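Local coordinates for protein pyruvate carboxylase n-terminal domain (Aquifex aeolicus, PDB 1ULZ) that forms the biotin carboxylase subunit of pyruvate carboxylase, a protein of the ATP-grasp fold family, at residues K157-G162 against R193-L198; K138-A143 against K178-A183; E86-A91 against V108-G113; M425-F430 against E441-V446; T351-R356 against G374-P379. The protein carries 1 engineered substitution. One frame throughout, in Å; residues are numbered along the deposited sequence.

Contact 1: K157-G162 against R193-L198; sequences KATAGG and RGDLLL
Asp195 O is gripped twice by Thr159. The hydroxyl OG1 reaches it at 2.9 Å, lying in the carbonyl plane on a lone pair. The backbone N of Thr159 comes in from well above that plane, and this second bond to Asp195 O is longer, 3.3 Å, and bent, 137° at the hydrogen. The same Thr159 N also donates to Gly194 O at 2.9 Å, so its hydrogen is shared between two carbonyls. Ala160 N adds a weak bond to Gly194 O. Thr159 OG1 sits between its backbone N and carbonyl carbon (chi1 68°), which turns the hydroxyl to Asp195 and puts CG2 beside the N. There CG2 meets Leu197 CD1 at 3.4 Å, tighter than usual for two carbons.

Further along, Lys157 and Leu197 form an antiparallel hydrogen-bonded pair. Leu197 N donates to Lys157 O at 2.9 Å, and Lys157 N returns a bond to Leu197 O. These residues belong to strands 154-158 and 196-200 of a three-stranded antiparallel sheet. In the ATP-grasp fold such a small sheet, with its helices, makes up the lid subdomain. The segment 157-162 runs off its strand into a glycine-rich loop, where Gly161 O accepts from Arg165.

Ala158 and Leu196 point to the other face of the sheet. Leu196 CD2 packs on Ala158 CB at 3.6 Å, and its side chain also touches Tyr180 and Ala183 of helix 173-189. At the loop end, Ala160 CB points toward segment 193-198 and rests on the Asp195 carboxylate, 3.5 Å from OD2.

Contact 2: K138-A143 against K178-A183; sequences KSLEEA and KNYEQA
Leu140 and Tyr180 both carry CG anti to the backbone N, with chi1 at -159° and -171°. The two torsions send the leucine branch and the tyrosine ring into the same gap between their helices. Leu140 lies over one face of the ring. Its CB is 4.2 Å from the ring centroid and 20° off the normal, a CH-pi contact. Leu140 CG lies nearer the ring's inner end, 3.8 Å from Tyr180 CD2. Ala143, three residues on, points its CB toward segment 178-183, and this CB lies 4.5 Å from Tyr180 CD1.

The hydroxyl end of the ring reaches the start of the helix. Tyr180 OH is 3.6 Å from Ser139 C, an approach to the backbone there. Ser139 is the N-cap of helix 140-150. Its OG accepts from Glu142 N at 3.2 Å. The Glu142 side chain folds back in turn, and OE2 accepts from Lys138 N at 3.0 Å. That donor stands above the carboxylate plane. The two bonds tie down the helix start on which the tyrosine rests.

The contact joins helix 140-150 to helix 173-189 within the ATP-grasp lid. Tyr180 also touches Leu137 in the loop before helix 140-150, Leu156 on strand 154-158 and Leu196 on strand 196-200, so the ring lies between the two helices and the small antiparallel sheet.

Contact 3: E86-A91 against V108-G113; sequences ENAEFA and VIELMG
The peptide group joining Glu86 to Asn87 has Ile109 CG2 over one face. This methyl is 3.5 Å from Glu86 O and 3.7 Å from Glu86 C. It also reaches the next peptide, 3.7 Å from Ala88 N. A second flat group, the Asn87 amide, faces its own helix rather than segment 108-113. Asn87 is the N-cap, and its OD1 accepts from Phe90 N at 2.8 Å, with the donor above the amide plane. A third, the Glu86 carboxylate, is turned to other partners: OE2 forms a salt bridge with Arg291 and OE1 accepts from Thr290 N.

Ile109 spans the start of helix 88-96 with its two branches. CG2 is anti to the backbone N and covers the turn before the helix. CG1 lies beside the backbone N, and an extended chi2 of 178° carries CD1 to Ala91 CB at 4.0 Å. CG2 also packs on Ala88 CB.

Helices 88-96 and 106-113 come before and after strand 100-101, an outermost strand of the five-stranded parallel sheet in the Rossmann-like N-terminal domain. Ala91 and Ile109 both touch Phe101 on that strand, so the interface continues onto the sheet.

Ala88 CB also points toward helix 106-113 and sits 3.7 Å from Glu110 N. At Ala88 the helices come close: its CA is 5.2 Å from Glu110 CA. Glu110 adds its aliphatic part, with CB and CG each 3.9 Å from Ala88 CB.

Contact 4: M425-F430 against E441-V446; sequences MKEKDF and EEHPEV
Glu427 starts against Val446: its CB and CG both approach Val446 CG1, CG at 4.1 Å. CG is anti to the backbone N (chi1 -160°), and it also meets His443 CD2 at 3.8 Å. The chain then bends at chi2. CD comes to 3.2 Å from His443 CD2, and OE1 lies at the ring edge, 3.0 Å from the same carbon. The carboxylate is turned 68° from the ring plane.

Both oxygens also serve the backbone. OE1 accepts from Asp429 N at 3.0 Å, and OE2 accepts from Phe430 N at 2.7 Å. Glu427 is thus the N-cap of helix 428-432, at the break after helix 418-426 in the biotin carboxylase C-terminal domain. Tyr439 OH is a further partner of OE2.

His443 NE2 donates to Asp429 OD2 at 2.8 Å, with an angle of 166° at the hydrogen. The oxygen lies in the ring plane and uses its anti lone pair. The second ring nitrogen, ND1, is hydrogen-bonded to Tyr439 O, and the Tyr439 ring stacks on the imidazole. With carboxylates from Glu427 and Asp429 at its edge, the imidazole would probably be more readily protonated. Glu445 OE2 stands 3.9 Å from Glu427 OE1, a pair of like charges.

Contact 5: T351-R356 against G374-P379; sequences TRVIER and GFEVTP. Unlike the reference sequence in segment 351-356: Arg352 (reference Gly).
Ile354 overlaps Phe375 at the ring's near corner, with Ile354 CD1 3.7 Å from Phe375 CD1. The methyl comes in at a slant. Ile354 CG1 lies beside its own N (chi1 -71°), and from there the chain carries CD1 to the ring.

The two segments are loops of the biotin carboxylase C-terminal domain that run antiparallel and are bridged at Val353 and Glu376. Three backbone bonds hold them. Ile354 N donates to Phe375 O at 2.9 Å, and Gly374 N donates to Ile354 O at the same length. Further on, Val377 N donates to Arg352 O at 3.0 Å, nearly straight at 173°. Arg352 stands where the reference sequence has glycine. Its CB points away from segment 374-379, and the side chain touches Val414, with a weak bond from NE to Gly413 O. The contact uses its carbonyl.

Val353 spreads its two methyls over segment 374-379. CG1 is anti to the backbone N and reaches Phe375 O at 3.3 Å. CG2 meets the aliphatic part of Glu376 at CG, 3.8 Å away. Gly374 has a positive phi of 100°, and its O also lies against Val353 CG1.

At the far end, Thr351 lies across Pro379 at about a right angle. Thr351 CG2 touches Pro379 CB at 4.1 Å, and Thr351 CA is 3.0 Å from Val377 O.

How the contacts relate
Contacts 1 and 2 belong to one unit. Both lie at the surface, in the ATP-grasp lid, and they touch where Leu196 CD1 meets Tyr180 CE1 at 3.7 Å. Their segments alternate along the chain, so the two contacts cross in sequence, each helix being followed by a strand of the sheet. Contact 1 is mostly backbone hydrogen bonding; contact 2 is ring and aliphatic packing. Contact 3 also joins two helices by apolar side chains, but in the Rossmann-like domain and partly buried. Contact 4 is buried and polar, with carboxylates around an imidazole. Contact 5 is partly buried and again backbone-bonded. Contacts 2 and 5 are the furthest apart, about 55 Å between centres.

Contact 1: K157-G162 against R193-L198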
# COMPACT_ATOMS: atom_id res chain seq x y z
N LYS A 157 22.04 42.15 9.88
CA LYS A 157 21.85 41.84 11.29
C LYS A 157 23.11 42.00 12.12
O LYS A 157 24.20 41.62 11.70
CB LYS A 157 21.30 40.43 11.47
CG LYS A 157 22.27 39.30 11.17
CD LYS A 157 21.55 37.94 11.25
CE LYS A 157 22.53 36.76 11.28
NZ LYS A 157 22.55 36.11 12.65
N ALA A 158 22.94 42.57 13.31
CA ALA A 158 24.05 42.79 14.23
C ALA A 158 24.28 41.51 15.04
O ALA A 158 23.32 40.87 15.48
CB ALA A 158 23.75 43.96 15.15
N THR A 159 25.53 41.14 15.24
CA THR A 159 25.83 39.93 16.00
C THR A 159 26.72 40.20 17.20
O THR A 159 27.22 39.26 17.81
CB THR A 159 26.50 38.87 15.11
OG1 THR A 159 27.80 39.32 14.73
CG2 THR A 159 25.66 38.63 13.85
N ALA A 160 26.92 41.47 17.54
CA ALA A 160 27.73 41.83 18.69
C ALA A 160 27.26 43.17 19.25
O ALA A 160 26.46 43.86 18.62
CB ALA A 160 29.20 41.91 18.29
N GLY A 161 27.74 43.52 20.44
CA GLY A 161 27.35 44.78 21.05
C GLY A 161 25.96 44.75 21.66
O GLY A 161 25.23 43.76 21.53
N GLY A 162 25.59 45.84 22.33
CA GLY A 162 24.29 45.91 22.97
C GLY A 162 23.24 46.61 22.13
O GLY A 162 22.28 47.15 22.66
N ARG A 193 31.13 47.11 18.97
CA ARG A 193 31.00 46.82 17.54
C ARG A 193 29.69 46.10 17.31
O ARG A 193 29.20 45.38 18.19
CB ARG A 193 32.16 45.93 17.06
CG ARG A 193 33.50 46.66 16.88
CD ARG A 193 34.53 45.78 16.16
NE ARG A 193 35.71 46.55 15.77
CZ ARG A 193 36.69 46.09 14.99
NH1 ARG A 193 36.64 44.85 14.50
NH2 ARG A 193 37.73 46.87 14.69
N GLY A 194 29.13 46.27 16.12
CA GLY A 194 27.88 45.61 15.81
C GLY A 194 28.16 44.28 15.14
O GLY A 194 27.35 43.34 15.25
N ASP A 195 29.30 44.17 14.47
CA ASP A 195 29.65 42.94 13.77
C ASP A 195 28.48 42.63 12.86
O ASP A 195 27.86 41.56 12.96
CB ASP A 195 29.87 41.81 14.77
CG ASP A 195 31.25 41.85 15.41
OD1 ASP A 195 31.92 42.90 15.29
OD2 ASP A 195 31.65 40.85 16.03
N LEU A 196 28.17 43.57 11.98
CA LEU A 196 27.06 43.43 11.06
C LEU A 196 27.34 42.42 9.96
O LEU A 196 28.41 42.44 9.35
CB LEU A 196 26.72 44.78 10.42
CG LEU A 196 26.38 45.91 11.39
CD1 LEU A 196 26.02 47.17 10.60
CD2 LEU A 196 25.22 45.49 12.27
N LEU A 197 26.37 41.54 9.72
CA LEU A 197 26.48 40.53 8.69
C LEU A 197 25.35 40.78 7.69
O LEU A 197 24.29 41.28 8.06
CB LEU A 197 26.30 39.13 9.30
CG LEU A 197 27.27 38.65 10.38
CD1 LEU A 197 26.78 37.32 10.94
CD2 LEU A 197 28.67 38.50 9.80
N LEU A 198 25.59 40.46 6.42
CA LEU A 198 24.58 40.62 5.38
C LEU A 198 24.35 39.23 4.79
O LEU A 198 25.28 38.44 4.68
CB LEU A 198 25.06 41.58 4.28
CG LEU A 198 23.95 42.10 3.35
CD1 LEU A 198 23.13 43.14 4.09
CD2 LEU A 198 24.54 42.72 2.09

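Contact 2: K138-A143 against K178-A183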
# COMPACT_ATOMS: atom_id res chain seq x y z
N LYS A 138 32.84 45.19 6.20
CA LYS A 138 33.91 46.16 6.39
C LYS A 138 33.39 47.58 6.37
O LYS A 138 33.88 48.43 7.11
CB LYS A 138 34.98 46.00 5.31
CG LYS A 138 35.87 44.77 5.47
CD LYS A 138 37.04 44.86 4.50
CE LYS A 138 37.73 46.22 4.62
NZ LYS A 138 38.94 46.35 3.75
N SER A 139 32.39 47.84 5.53
CA SER A 139 31.82 49.17 5.41
C SER A 139 30.48 49.17 4.69
O SER A 139 30.01 48.12 4.23
CB SER A 139 32.78 50.07 4.64
OG SER A 139 32.81 49.67 3.28
N LEU A 140 29.90 50.35 4.57
CA LEU A 140 28.61 50.50 3.90
C LEU A 140 28.84 50.29 2.40
O LEU A 140 28.00 49.71 1.71
CB LEU A 140 28.05 51.90 4.15
CG LEU A 140 26.55 52.14 3.98
CD1 LEU A 140 26.27 53.61 4.23
CD2 LEU A 140 26.09 51.76 2.60
N GLU A 141 29.97 50.77 1.91
CA GLU A 141 30.29 50.64 0.50
C GLU A 141 30.40 49.16 0.12
O GLU A 141 29.94 48.76 -0.95
CB GLU A 141 31.60 51.37 0.18
CG GLU A 141 31.43 52.88 0.08
CD GLU A 141 30.38 53.26 -0.96
OE1 GLU A 141 30.50 52.77 -2.10
OE2 GLU A 141 29.44 54.02 -0.64
N GLU A 142 31.00 48.37 1.00
CA GLU A 142 31.15 46.94 0.75
C GLU A 142 29.79 46.26 0.80
O GLU A 142 29.52 45.34 0.03
CB GLU A 142 32.08 46.32 1.80
CG GLU A 142 32.13 44.81 1.78
CD GLU A 142 33.18 44.25 2.72
OE1 GLU A 142 34.37 44.55 2.51
OE2 GLU A 142 32.82 43.53 3.68
N ALA A 143 28.94 46.72 1.71
CA ALA A 143 27.60 46.15 1.84
C ALA A 143 26.78 46.43 0.59
O ALA A 143 26.05 45.57 0.11
CB ALA A 143 26.90 46.73 3.07
N LYS A 178 19.79 53.01 4.96
CA LYS A 178 19.10 53.41 6.18
C LYS A 178 19.22 52.38 7.31
O LYS A 178 19.40 52.75 8.47
CB LYS A 178 17.63 53.70 5.87
CG LYS A 178 17.46 54.97 5.03
CD LYS A 178 16.06 55.13 4.46
CE LYS A 178 15.93 56.49 3.77
NZ LYS A 178 14.56 56.75 3.24
N ASN A 179 19.12 51.10 6.97
CA ASN A 179 19.24 50.05 7.98
C ASN A 179 20.67 49.95 8.50
O ASN A 179 20.89 49.67 9.68
CB ASN A 179 18.81 48.70 7.41
CG ASN A 179 17.31 48.56 7.29
OD1 ASN A 179 16.58 48.99 8.18
ND2 ASN A 179 16.85 47.96 6.20
N TYR A 180 21.64 50.18 7.62
CA TYR A 180 23.03 50.10 8.01
C TYR A 180 23.37 51.22 9.00
O TYR A 180 24.06 51.00 9.99
CB TYR A 180 23.95 50.22 6.79
CG TYR A 180 25.40 49.93 7.11
CD1 TYR A 180 25.92 48.65 6.97
CD2 TYR A 180 26.24 50.93 7.61
CE1 TYR A 180 27.24 48.37 7.31
CE2 TYR A 180 27.55 50.65 7.96
CZ TYR A 180 28.05 49.37 7.81
OH TYR A 180 29.35 49.09 8.15
N GLU A 181 22.88 52.42 8.72
CA GLU A 181 23.15 53.57 9.58
C GLU A 181 22.46 53.43 10.93
O GLU A 181 23.07 53.72 11.97
CB GLU A 181 22.71 54.86 8.88
CG GLU A 181 23.28 54.96 7.47
CD GLU A 181 23.17 56.34 6.88
OE1 GLU A 181 22.11 56.99 7.03
OE2 GLU A 181 24.14 56.78 6.23
N GLN A 182 21.21 52.97 10.92
CA GLN A 182 20.46 52.79 12.16
C GLN A 182 21.12 51.74 13.03
O GLN A 182 21.20 51.88 14.26
CB GLN A 182 19.03 52.37 11.86
CG GLN A 182 18.18 52.04 13.09
CD GLN A 182 18.09 53.18 14.09
OE1 GLN A 182 17.95 54.35 13.71
NE2 GLN A 182 18.15 52.85 15.38
N ALA A 183 21.61 50.68 12.39
CA ALA A 183 22.25 49.59 13.10
C ALA A 183 23.58 50.00 13.72
O ALA A 183 23.87 49.65 14.87
CB ALA A 183 22.45 48.40 12.17

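Contact 3: E86-A91 against V108-G113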
# COMPACT_ATOMS: atom_id res chain seq x y z
N GLU A 86 21.44 10.67 16.05
CA GLU A 86 22.53 11.51 15.59
C GLU A 86 23.50 11.85 16.70
O GLU A 86 24.07 12.94 16.73
CB GLU A 86 21.96 12.78 14.95
CG GLU A 86 20.98 12.49 13.81
CD GLU A 86 20.40 13.75 13.20
OE1 GLU A 86 21.09 14.37 12.36
OE2 GLU A 86 19.27 14.12 13.56
N ASN A 87 23.69 10.91 17.61
CA ASN A 87 24.61 11.07 18.74
C ASN A 87 25.93 10.43 18.32
O ASN A 87 26.09 9.21 18.41
CB ASN A 87 24.04 10.35 19.97
CG ASN A 87 24.84 10.62 21.22
OD1 ASN A 87 26.05 10.36 21.27
ND2 ASN A 87 24.18 11.13 22.25
N ALA A 88 26.88 11.24 17.86
CA ALA A 88 28.17 10.73 17.41
C ALA A 88 28.87 9.91 18.48
O ALA A 88 29.53 8.92 18.18
CB ALA A 88 29.07 11.89 16.96
N GLU A 89 28.70 10.30 19.74
CA GLU A 89 29.32 9.58 20.85
C GLU A 89 28.79 8.15 20.96
O GLU A 89 29.57 7.20 21.10
CB GLU A 89 29.06 10.33 22.17
CG GLU A 89 29.85 9.81 23.35
CD GLU A 89 29.55 10.57 24.64
OE1 GLU A 89 30.16 10.22 25.68
OE2 GLU A 89 28.73 11.52 24.62
N PHE A 90 27.47 7.99 20.91
CA PHE A 90 26.86 6.67 21.00
C PHE A 90 27.35 5.80 19.86
O PHE A 90 27.71 4.64 20.06
CB PHE A 90 25.33 6.80 20.95
CG PHE A 90 24.61 5.48 21.03
CD1 PHE A 90 24.83 4.61 22.09
CD2 PHE A 90 23.71 5.10 20.03
CE1 PHE A 90 24.17 3.39 22.16
CE2 PHE A 90 23.05 3.89 20.09
CZ PHE A 90 23.27 3.03 21.15
N ALA A 91 27.37 6.36 18.65
CA ALA A 91 27.83 5.63 17.48
C ALA A 91 29.26 5.15 17.69
O ALA A 91 29.61 4.03 17.34
CB ALA A 91 27.74 6.52 16.24
N VAL A 108 31.42 11.21 10.75
CA VAL A 108 30.55 11.93 9.82
C VAL A 108 29.38 12.53 10.58
O VAL A 108 28.95 13.65 10.28
CB VAL A 108 30.01 10.99 8.71
CG1 VAL A 108 28.99 11.72 7.84
CG2 VAL A 108 31.17 10.49 7.86
N ILE A 109 28.87 11.80 11.56
CA ILE A 109 27.76 12.28 12.37
C ILE A 109 28.25 13.47 13.18
O ILE A 109 27.51 14.44 13.39
CB ILE A 109 27.26 11.20 13.34
CG1 ILE A 109 26.64 10.04 12.56
CG2 ILE A 109 26.25 11.80 14.30
CD1 ILE A 109 26.17 8.89 13.45
N GLU A 110 29.49 13.40 13.63
CA GLU A 110 30.08 14.49 14.41
C GLU A 110 30.20 15.73 13.53
O GLU A 110 29.73 16.79 13.89
CB GLU A 110 31.48 14.09 14.90
CG GLU A 110 31.80 14.63 16.27
CD GLU A 110 33.27 14.95 16.45
OE1 GLU A 110 34.10 14.17 15.95
OE2 GLU A 110 33.58 15.97 17.10
N LEU A 111 30.84 15.57 12.37
CA LEU A 111 31.04 16.66 11.42
C LEU A 111 29.75 17.39 11.09
O LEU A 111 29.66 18.62 11.17
CB LEU A 111 31.64 16.11 10.12
CG LEU A 111 32.36 17.05 9.13
CD1 LEU A 111 32.39 16.38 7.77
CD2 LEU A 111 31.66 18.39 9.02
N MET A 112 28.74 16.62 10.70
CA MET A 112 27.46 17.17 10.32
C MET A 112 26.65 17.73 11.48
O MET A 112 25.71 18.50 11.27
CB MET A 112 26.65 16.11 9.58
CG MET A 112 27.32 15.62 8.31
SD MET A 112 27.52 16.93 7.09
CE MET A 112 29.26 17.18 7.12
N GLY A 113 27.02 17.35 12.70
CA GLY A 113 26.31 17.84 13.87
C GLY A 113 26.64 19.30 14.13
O GLY A 113 25.93 19.98 14.88

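Contact 4: M425-F430 against E441-V446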
# COMPACT_ATOMS: atom_id res chain seq x y z
N MET A 425 -6.42 19.63 1.87
CA MET A 425 -6.60 18.89 0.62
C MET A 425 -7.68 19.53 -0.25
O MET A 425 -7.66 19.38 -1.47
CB MET A 425 -6.99 17.43 0.90
CG MET A 425 -5.97 16.62 1.69
SD MET A 425 -4.39 16.49 0.85
CE MET A 425 -3.27 17.14 2.11
N LYS A 426 -8.62 20.23 0.38
CA LYS A 426 -9.71 20.90 -0.34
C LYS A 426 -9.35 22.32 -0.75
O LYS A 426 -10.01 22.91 -1.61
CB LYS A 426 -10.97 21.00 0.52
CG LYS A 426 -11.68 19.71 0.83
CD LYS A 426 -12.93 20.01 1.66
CE LYS A 426 -13.71 18.74 1.96
NZ LYS A 426 -14.87 19.04 2.84
N GLU A 427 -8.31 22.88 -0.14
CA GLU A 427 -7.91 24.25 -0.40
C GLU A 427 -7.41 24.49 -1.82
O GLU A 427 -6.57 23.77 -2.35
CB GLU A 427 -6.89 24.70 0.64
CG GLU A 427 -6.75 26.21 0.77
CD GLU A 427 -5.86 26.80 -0.31
OE1 GLU A 427 -6.13 27.92 -0.77
OE2 GLU A 427 -4.88 26.13 -0.69
N LYS A 428 -7.96 25.54 -2.43
CA LYS A 428 -7.64 25.94 -3.79
C LYS A 428 -6.15 25.97 -4.16
O LYS A 428 -5.75 25.37 -5.16
CB LYS A 428 -8.25 27.32 -4.06
CG LYS A 428 -7.82 27.94 -5.38
CD LYS A 428 -8.36 29.36 -5.53
CE LYS A 428 -7.70 30.08 -6.71
NZ LYS A 428 -8.19 31.48 -6.87
N ASP A 429 -5.33 26.66 -3.38
CA ASP A 429 -3.92 26.73 -3.71
C ASP A 429 -3.19 25.40 -3.58
O ASP A 429 -2.39 25.05 -4.44
CB ASP A 429 -3.21 27.80 -2.87
CG ASP A 429 -3.75 29.19 -3.14
OD1 ASP A 429 -4.15 29.48 -4.29
OD2 ASP A 429 -3.77 30.01 -2.19
N PHE A 430 -3.46 24.66 -2.51
CA PHE A 430 -2.78 23.38 -2.36
C PHE A 430 -3.13 22.48 -3.55
O PHE A 430 -2.26 21.82 -4.12
CB PHE A 430 -3.17 22.70 -1.04
CG PHE A 430 -2.45 21.40 -0.80
CD1 PHE A 430 -3.05 20.19 -1.11
CD2 PHE A 430 -1.15 21.40 -0.33
CE1 PHE A 430 -2.37 19.00 -0.95
CE2 PHE A 430 -0.46 20.20 -0.17
CZ PHE A 430 -1.08 19.01 -0.48
N GLU A 441 -0.11 30.01 7.63
CA GLU A 441 -0.28 31.39 8.04
C GLU A 441 -1.11 32.13 6.98
O GLU A 441 -1.96 32.94 7.32
CB GLU A 441 1.09 32.05 8.21
CG GLU A 441 1.06 33.54 8.48
CD GLU A 441 2.40 34.04 9.00
OE1 GLU A 441 3.44 33.64 8.43
OE2 GLU A 441 2.41 34.83 9.97
N GLU A 442 -0.86 31.81 5.71
CA GLU A 442 -1.58 32.43 4.60
C GLU A 442 -2.97 31.85 4.34
O GLU A 442 -3.68 32.34 3.47
CB GLU A 442 -0.76 32.31 3.31
CG GLU A 442 0.67 32.84 3.41
CD GLU A 442 1.40 32.79 2.09
OE1 GLU A 442 1.35 31.74 1.41
OE2 GLU A 442 2.04 33.80 1.72
N HIS A 443 -3.35 30.79 5.06
CA HIS A 443 -4.67 30.19 4.85
C HIS A 443 -5.38 29.84 6.16
O HIS A 443 -5.66 28.68 6.43
CB HIS A 443 -4.55 28.91 4.01
CG HIS A 443 -3.92 29.12 2.67
ND1 HIS A 443 -2.57 29.36 2.51
CD2 HIS A 443 -4.46 29.13 1.42
CE1 HIS A 443 -2.31 29.52 1.22
NE2 HIS A 443 -3.43 29.38 0.54
N PRO A 444 -5.68 30.85 6.99
CA PRO A 444 -6.36 30.62 8.27
C PRO A 444 -7.69 29.90 8.08
O PRO A 444 -8.26 29.33 9.02
CB PRO A 444 -6.53 32.03 8.84
CG PRO A 444 -6.68 32.87 7.59
CD PRO A 444 -5.61 32.30 6.68
N GLU A 445 -8.18 29.92 6.85
CA GLU A 445 -9.44 29.27 6.50
C GLU A 445 -9.42 27.74 6.68
O GLU A 445 -10.47 27.13 6.87
CB GLU A 445 -9.80 29.62 5.06
CG GLU A 445 -8.57 29.72 4.16
CD GLU A 445 -8.84 29.28 2.74
OE1 GLU A 445 -9.61 28.30 2.57
OE2 GLU A 445 -8.28 29.89 1.80
N VAL A 446 -8.24 27.12 6.62
CA VAL A 446 -8.18 25.67 6.77
C VAL A 446 -8.39 25.20 8.21
O VAL A 446 -8.60 24.01 8.45
CB VAL A 446 -6.85 25.08 6.24
CG1 VAL A 446 -6.72 25.34 4.75
CG2 VAL A 446 -5.67 25.66 7.01

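Contact 5: T351-R356 against G374-P379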
# COMPACT_ATOMS: atom_id res chain seq x y z
N THR A 351 -3.21 14.34 25.32
CA THR A 351 -2.63 13.18 25.98
C THR A 351 -3.68 12.22 26.50
O THR A 351 -3.74 11.95 27.71
CB THR A 351 -1.75 13.60 27.17
OG1 THR A 351 -2.59 14.16 28.19
CG2 THR A 351 -0.71 14.63 26.73
N ARG A 352 -4.52 11.68 25.62
CA ARG A 352 -5.54 10.76 26.06
C ARG A 352 -5.48 9.39 25.40
O ARG A 352 -4.44 9.00 24.85
CB ARG A 352 -6.93 11.39 25.87
CG ARG A 352 -7.11 12.66 26.68
CD ARG A 352 -8.52 12.79 27.23
NE ARG A 352 -9.52 12.87 26.17
CZ ARG A 352 -10.83 13.05 26.39
NH1 ARG A 352 -11.28 13.17 27.63
NH2 ARG A 352 -11.67 13.12 25.37
N VAL A 353 -6.58 8.64 25.47
CA VAL A 353 -6.61 7.30 24.91
C VAL A 353 -7.57 7.17 23.73
O VAL A 353 -8.70 7.67 23.77
CB VAL A 353 -7.01 6.29 25.99
CG1 VAL A 353 -6.85 4.88 25.48
CG2 VAL A 353 -6.16 6.52 27.24
N ILE A 354 -7.12 6.50 22.67
CA ILE A 354 -7.95 6.31 21.48
C ILE A 354 -9.04 5.27 21.74
O ILE A 354 -8.78 4.19 22.26
CB ILE A 354 -7.08 5.85 20.27
CG1 ILE A 354 -6.22 7.02 19.80
CG2 ILE A 354 -7.96 5.35 19.14
CD1 ILE A 354 -5.40 6.72 18.57
N GLU A 355 -10.28 5.62 21.38
CA GLU A 355 -11.42 4.73 21.55
C GLU A 355 -11.73 4.08 20.20
O GLU A 355 -11.27 2.97 19.94
CB GLU A 355 -12.62 5.52 22.08
CG GLU A 355 -12.26 6.34 23.31
CD GLU A 355 -13.44 7.09 23.90
OE1 GLU A 355 -14.46 7.27 23.20
OE2 GLU A 355 -13.33 7.51 25.08
N ARG A 356 -12.48 4.75 19.34
CA ARG A 356 -12.76 4.14 18.04
C ARG A 356 -11.54 4.38 17.15
O ARG A 356 -10.88 5.41 17.25
CB ARG A 356 -14.03 4.73 17.42
CG ARG A 356 -15.22 4.61 18.38
CD ARG A 356 -16.58 4.53 17.69
NE ARG A 356 -16.97 5.76 17.02
CZ ARG A 356 -18.24 6.12 16.79
NH1 ARG A 356 -19.24 5.33 17.17
NH2 ARG A 356 -18.50 7.26 16.16
N GLY A 374 -7.19 1.77 22.53
CA GLY A 374 -6.40 1.63 23.74
C GLY A 374 -5.08 2.37 23.64
O GLY A 374 -4.44 2.66 24.65
N PHE A 375 -4.67 2.66 22.41
CA PHE A 375 -3.43 3.39 22.17
C PHE A 375 -3.48 4.63 23.05
O PHE A 375 -4.52 5.29 23.14
CB PHE A 375 -3.34 3.78 20.70
CG PHE A 375 -2.13 4.60 20.35
CD1 PHE A 375 -2.20 5.99 20.32
CD2 PHE A 375 -0.95 3.99 19.97
CE1 PHE A 375 -1.12 6.75 19.93
CE2 PHE A 375 0.15 4.75 19.57
CZ PHE A 375 0.07 6.13 19.54
N GLU A 376 -2.37 4.95 23.70
CA GLU A 376 -2.34 6.11 24.59
C GLU A 376 -1.25 7.09 24.21
O GLU A 376 -0.13 6.70 23.88
CB GLU A 376 -2.12 5.65 26.03
CG GLU A 376 -2.38 6.74 27.05
CD GLU A 376 -1.73 6.47 28.39
OE1 GLU A 376 -1.68 5.29 28.82
OE2 GLU A 376 -1.27 7.45 29.01
N VAL A 377 -1.58 8.37 24.27
CA VAL A 377 -0.61 9.42 23.97
C VAL A 377 -0.11 10.00 25.29
O VAL A 377 -0.77 10.87 25.87
CB VAL A 377 -1.26 10.55 23.13
CG1 VAL A 377 -0.23 11.61 22.81
CG2 VAL A 377 -1.85 9.99 21.84
N THR A 378 1.03 9.52 25.79
CA THR A 378 1.59 10.02 27.04
C THR A 378 2.25 11.38 26.81
O THR A 378 2.53 11.74 25.67
CB THR A 378 2.65 9.07 27.64
OG1 THR A 378 3.80 9.03 26.78
CG2 THR A 378 2.08 7.66 27.78
N PRO A 379 2.51 12.14 27.87
CA PRO A 379 3.14 13.46 27.73
C PRO A 379 4.66 13.39 27.60
O PRO A 379 5.33 14.42 27.51
CB PRO A 379 2.71 14.17 29.00
CG PRO A 379 2.79 13.06 30.01
CD PRO A 379 2.15 11.88 29.28